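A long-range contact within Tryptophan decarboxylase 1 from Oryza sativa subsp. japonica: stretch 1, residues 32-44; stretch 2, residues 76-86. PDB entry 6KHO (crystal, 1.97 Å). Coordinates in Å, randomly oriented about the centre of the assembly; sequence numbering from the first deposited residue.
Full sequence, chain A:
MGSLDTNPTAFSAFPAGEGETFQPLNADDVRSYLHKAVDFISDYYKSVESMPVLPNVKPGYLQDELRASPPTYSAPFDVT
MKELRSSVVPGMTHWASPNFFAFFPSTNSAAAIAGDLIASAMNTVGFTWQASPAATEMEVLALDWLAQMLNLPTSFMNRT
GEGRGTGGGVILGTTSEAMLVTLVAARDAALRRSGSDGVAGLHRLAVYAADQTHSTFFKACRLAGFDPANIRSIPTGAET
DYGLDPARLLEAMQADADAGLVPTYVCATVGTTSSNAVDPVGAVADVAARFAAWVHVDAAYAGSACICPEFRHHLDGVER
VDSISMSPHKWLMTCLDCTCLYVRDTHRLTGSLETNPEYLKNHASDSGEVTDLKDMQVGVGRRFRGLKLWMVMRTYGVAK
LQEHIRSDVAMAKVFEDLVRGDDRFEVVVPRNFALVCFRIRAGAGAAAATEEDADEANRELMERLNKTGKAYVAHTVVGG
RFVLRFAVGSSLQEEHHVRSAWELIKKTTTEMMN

Stretch 1, residues 32-44: SYLHKAVDFISDY
Stretch 2 76-86: PFDVTMKELRS

Two helices of one chain pack side by side, running nearly parallel: their N-to-C directions differ by 22° (signed crossing angle -22°), and their axes approach to 10.6 Å. Stretch 1 is helical throughout, within a helix that extends beyond it at both ends, with phi/psi near -63/-42; each N from Lys 36 onward donates to the O four residues back, from Lys 36 N to Ser 32 O (3.0 Å) through Tyr 44 N to Phe 40 O (2.7 Å). In stretch 2, Pro 76 (phi/psi -59/142) is the N-cap, and the helix runs from Phe 77 onward, with a wider pi-type turn at 84-86. The register is set by CA-CA distances of 6.7 Å for Tyr 33 and Phe 77, 7.9 Å for Lys 36 and Asp 78, and 7.9 Å for Ala 37 and Met 81. Together the stretches bury 534 Å².

Tyr 33 (chi1 m, chi2 22°) and Phe 77 (chi1 t, chi2 67°) form an offset stack, ring centroids 4.2 Å apart and planes at 5°. The offset lets each CB lie over the other ring: Phe 77 CB is 3.6 Å from the Tyr 33 ring centroid, and Tyr 33 CB is 4.1 Å from that of Phe 77.

Lys 36 (m, then t for chi2 to chi4) points toward stretch 2 and passes the edge of the Phe 77 ring, its CD 4.4 Å from Phe 77 CD2. The extended chain brings its amine to the carboxylate of Asp 78 (chi1 m, chi2 67°) in a loose salt bridge: Lys 36 NZ is 3.3 Å from Asp 78 OD2 and makes a weak hydrogen bond of 3.4 Å to Asp 78 OD1. A water links backbone to guanidinium: its oxygen is 2.7 Å from Lys 36 O, to which it donates, and 2.9 Å from Arg 85 NH1, from which it accepts.

Ala 37 CA lies 4.3 Å from Met 81 CE. Met 81 is folded, all three chi angles m, and Met 81 CE also lies 3.5 Å from Phe 40 CB.

Phe 40 (chi1 t, chi2 82°) points toward stretch 2. Leu 84 (t, p) sets CD2 over one face of the Phe 40 ring, 3.7 Å from the ring centroid and only 6° off the normal, a CH-pi contact. Arg 85 CZ lies at the ring edge, while Phe 40 CD1 sits over a face of the guanidinium.

Asp 43 (chi1 m, chi2 -14°) meets the guanidinium at its edge, near its plane: Asp 43 OD2 lies 2.8 Å from Arg 85 NH2, a short salt bridge. Arg 85 starts sideways (chi1 m, chi2 t), then bends at chi3 116° and chi4 108° to reach it.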

# COMPACT_ATOMS: atom_id res chain seq x y z
N SER A 32 0.79 0.69 28.21
CA SER A 32 -0.60 0.85 28.61
C SER A 32 -1.52 1.11 27.41
O SER A 32 -2.62 0.57 27.37
CB SER A 32 -0.74 1.94 29.67
OG SER A 32 -0.57 3.23 29.16
N TYR A 33 -1.09 1.92 26.42
CA TYR A 33 -1.94 2.10 25.24
C TYR A 33 -2.21 0.76 24.56
O TYR A 33 -3.35 0.47 24.18
CB TYR A 33 -1.29 3.04 24.22
CG TYR A 33 -1.14 4.51 24.55
CD1 TYR A 33 -1.14 5.00 25.86
CD2 TYR A 33 -0.96 5.43 23.52
CE1 TYR A 33 -0.96 6.36 26.12
CE2 TYR A 33 -0.77 6.77 23.77
CZ TYR A 33 -0.77 7.23 25.06
OH TYR A 33 -0.59 8.58 25.25
N LEU A 34 -1.16 -0.06 24.40
CA LEU A 34 -1.36 -1.34 23.70
C LEU A 34 -2.20 -2.31 24.53
O LEU A 34 -3.00 -3.07 23.96
CB LEU A 34 -0.01 -1.95 23.32
CG LEU A 34 0.75 -1.16 22.24
CD1 LEU A 34 2.02 -1.89 21.82
CD2 LEU A 34 -0.12 -0.89 21.00
N HIS A 35 -2.05 -2.30 25.86
CA HIS A 35 -2.90 -3.15 26.69
C HIS A 35 -4.36 -2.74 26.57
O HIS A 35 -5.25 -3.60 26.54
CB HIS A 35 -2.44 -3.09 28.16
CG HIS A 35 -1.24 -3.96 28.44
ND1 HIS A 35 -0.90 -5.03 27.65
CD2 HIS A 35 -0.32 -3.92 29.43
CE1 HIS A 35 0.19 -5.61 28.12
NE2 HIS A 35 0.56 -4.95 29.20
N LYS A 36 -4.62 -1.44 26.52
CA LYS A 36 -5.98 -0.95 26.34
C LYS A 36 -6.52 -1.33 24.97
O LYS A 36 -7.70 -1.67 24.83
CB LYS A 36 -6.01 0.56 26.56
CG LYS A 36 -5.96 0.90 28.04
CD LYS A 36 -5.55 2.33 28.31
CE LYS A 36 -5.56 2.57 29.82
NZ LYS A 36 -4.66 3.67 30.18
N ALA A 37 -5.67 -1.26 23.93
CA ALA A 37 -6.08 -1.72 22.61
C ALA A 37 -6.40 -3.22 22.61
O ALA A 37 -7.37 -3.65 21.98
CB ALA A 37 -4.99 -1.40 21.58
N VAL A 38 -5.61 -4.03 23.32
CA VAL A 38 -5.87 -5.47 23.34
C VAL A 38 -7.17 -5.77 24.06
O VAL A 38 -7.95 -6.64 23.64
CB VAL A 38 -4.68 -6.22 23.98
CG1 VAL A 38 -5.05 -7.68 24.25
CG2 VAL A 38 -3.45 -6.15 23.07
N ASP A 39 -7.44 -5.05 25.16
CA ASP A 39 -8.71 -5.21 25.87
C ASP A 39 -9.88 -4.87 24.96
O ASP A 39 -10.89 -5.59 24.93
CB ASP A 39 -8.72 -4.33 27.11
CG ASP A 39 -7.85 -4.88 28.23
OD1 ASP A 39 -7.51 -6.08 28.18
OD2 ASP A 39 -7.51 -4.11 29.14
N PHE A 40 -9.79 -3.74 24.25
CA PHE A 40 -10.83 -3.41 23.27
C PHE A 40 -11.04 -4.56 22.29
O PHE A 40 -12.18 -4.92 21.98
CB PHE A 40 -10.48 -2.14 22.48
CG PHE A 40 -11.39 -1.91 21.29
CD1 PHE A 40 -12.64 -1.33 21.46
CD2 PHE A 40 -11.02 -2.33 20.01
CE1 PHE A 40 -13.49 -1.14 20.37
CE2 PHE A 40 -11.87 -2.16 18.93
CZ PHE A 40 -13.11 -1.56 19.11
N ILE A 41 -9.94 -5.14 21.77
CA ILE A 41 -10.07 -6.19 20.76
C ILE A 41 -10.75 -7.41 21.35
O ILE A 41 -11.63 -8.01 20.71
CB ILE A 41 -8.69 -6.54 20.16
CG1 ILE A 41 -8.16 -5.41 19.27
CG2 ILE A 41 -8.77 -7.81 19.34
CD1 ILE A 41 -6.66 -5.50 19.03
N SER A 42 -10.37 -7.82 22.56
CA SER A 42 -11.03 -8.94 23.21
C SER A 42 -12.53 -8.68 23.36
O SER A 42 -13.35 -9.55 23.07
CB SER A 42 -10.41 -9.21 24.59
OG SER A 42 -9.02 -9.43 24.47
N ASP A 43 -12.89 -7.48 23.84
CA ASP A 43 -14.30 -7.13 23.99
C ASP A 43 -15.01 -7.10 22.65
O ASP A 43 -16.17 -7.49 22.54
CB ASP A 43 -14.43 -5.76 24.66
CG ASP A 43 -13.94 -5.75 26.08
OD1 ASP A 43 -13.76 -6.86 26.64
OD2 ASP A 43 -13.74 -4.64 26.63
N TYR A 44 -14.32 -6.58 21.63
CA TYR A 44 -14.94 -6.46 20.32
C TYR A 44 -15.31 -7.83 19.76
O TYR A 44 -16.44 -8.03 19.29
CB TYR A 44 -14.00 -5.72 19.37
CG TYR A 44 -14.57 -5.60 17.96
CD1 TYR A 44 -15.61 -4.70 17.69
CD2 TYR A 44 -14.09 -6.38 16.92
CE1 TYR A 44 -16.13 -4.58 16.41
CE2 TYR A 44 -14.61 -6.27 15.63
CZ TYR A 44 -15.63 -5.37 15.38
OH TYR A 44 -16.16 -5.25 14.12
N PRO A 76 -5.83 12.04 27.62
CA PRO A 76 -5.48 10.67 27.99
C PRO A 76 -5.95 9.70 26.93
O PRO A 76 -7.02 9.89 26.32
CB PRO A 76 -6.22 10.45 29.32
CG PRO A 76 -6.44 11.82 29.85
CD PRO A 76 -6.66 12.69 28.65
N PHE A 77 -5.14 8.68 26.68
CA PHE A 77 -5.50 7.71 25.65
C PHE A 77 -6.80 7.00 25.99
O PHE A 77 -7.47 6.49 25.09
CB PHE A 77 -4.36 6.70 25.46
CG PHE A 77 -4.56 5.78 24.29
CD1 PHE A 77 -4.52 6.28 22.99
CD2 PHE A 77 -4.78 4.42 24.48
CE1 PHE A 77 -4.69 5.44 21.90
CE2 PHE A 77 -4.95 3.57 23.39
CZ PHE A 77 -4.92 4.08 22.10
N ASP A 78 -7.20 6.97 27.27
CA ASP A 78 -8.52 6.44 27.61
C ASP A 78 -9.63 7.21 26.91
O ASP A 78 -10.68 6.63 26.59
CB ASP A 78 -8.73 6.49 29.12
CG ASP A 78 -7.54 5.95 29.88
OD1 ASP A 78 -6.44 6.59 29.83
OD2 ASP A 78 -7.70 4.88 30.49
N VAL A 79 -9.44 8.51 26.68
CA VAL A 79 -10.45 9.32 25.99
C VAL A 79 -10.50 8.95 24.51
O VAL A 79 -11.59 8.83 23.93
CB VAL A 79 -10.15 10.81 26.20
CG1 VAL A 79 -11.04 11.67 25.30
CG2 VAL A 79 -10.31 11.18 27.68
N THR A 80 -9.34 8.76 23.88
CA THR A 80 -9.31 8.31 22.50
C THR A 80 -10.05 6.99 22.34
O THR A 80 -10.87 6.82 21.43
CB THR A 80 -7.87 8.18 22.03
OG1 THR A 80 -7.20 9.44 22.27
CG2 THR A 80 -7.81 7.82 20.54
N MET A 81 -9.80 6.04 23.25
CA MET A 81 -10.50 4.75 23.20
C MET A 81 -11.99 4.90 23.48
O MET A 81 -12.80 4.15 22.92
CB MET A 81 -9.88 3.77 24.19
CG MET A 81 -8.41 3.39 23.88
SD MET A 81 -8.26 2.56 22.29
CE MET A 81 -9.26 1.10 22.59
N LYS A 82 -12.39 5.83 24.36
CA LYS A 82 -13.82 6.01 24.56
C LYS A 82 -14.50 6.54 23.30
O LYS A 82 -15.59 6.08 22.94
CB LYS A 82 -14.09 6.96 25.75
CG LYS A 82 -15.59 7.14 26.03
CD LYS A 82 -15.83 8.08 27.20
CE LYS A 82 -17.28 8.05 27.68
NZ LYS A 82 -17.35 8.48 29.11
N GLU A 83 -13.86 7.48 22.60
CA GLU A 83 -14.42 7.96 21.33
C GLU A 83 -14.42 6.88 20.27
O GLU A 83 -15.35 6.81 19.46
CB GLU A 83 -13.67 9.21 20.87
CG GLU A 83 -13.75 10.34 21.92
CD GLU A 83 -13.21 11.68 21.44
OE1 GLU A 83 -12.47 11.71 20.44
OE2 GLU A 83 -13.52 12.71 22.08
N LEU A 84 -13.41 6.01 20.27
CA LEU A 84 -13.46 4.82 19.41
C LEU A 84 -14.73 4.02 19.67
O LEU A 84 -15.45 3.64 18.74
CB LEU A 84 -12.22 3.96 19.65
CG LEU A 84 -12.20 2.64 18.90
CD1 LEU A 84 -12.00 2.89 17.40
CD2 LEU A 84 -11.12 1.72 19.45
N ARG A 85 -15.02 3.73 20.94
CA ARG A 85 -16.16 2.89 21.26
C ARG A 85 -17.49 3.60 21.03
O ARG A 85 -18.47 2.96 20.65
CB ARG A 85 -16.08 2.39 22.70
CG ARG A 85 -14.81 1.60 23.02
CD ARG A 85 -14.62 1.38 24.51
NE ARG A 85 -14.67 -0.04 24.82
CZ ARG A 85 -13.62 -0.79 25.17
NH1 ARG A 85 -12.41 -0.25 25.26
NH2 ARG A 85 -13.80 -2.09 25.43
N SER A 86 -17.53 4.92 21.26
CA SER A 86 -18.78 5.68 21.23
C SER A 86 -19.16 6.16 19.84
O SER A 86 -20.35 6.18 19.50
CB SER A 86 -18.70 6.90 22.15
OG SER A 86 -18.61 6.51 23.50
O HOH W 1 -9.69 -0.60 26.33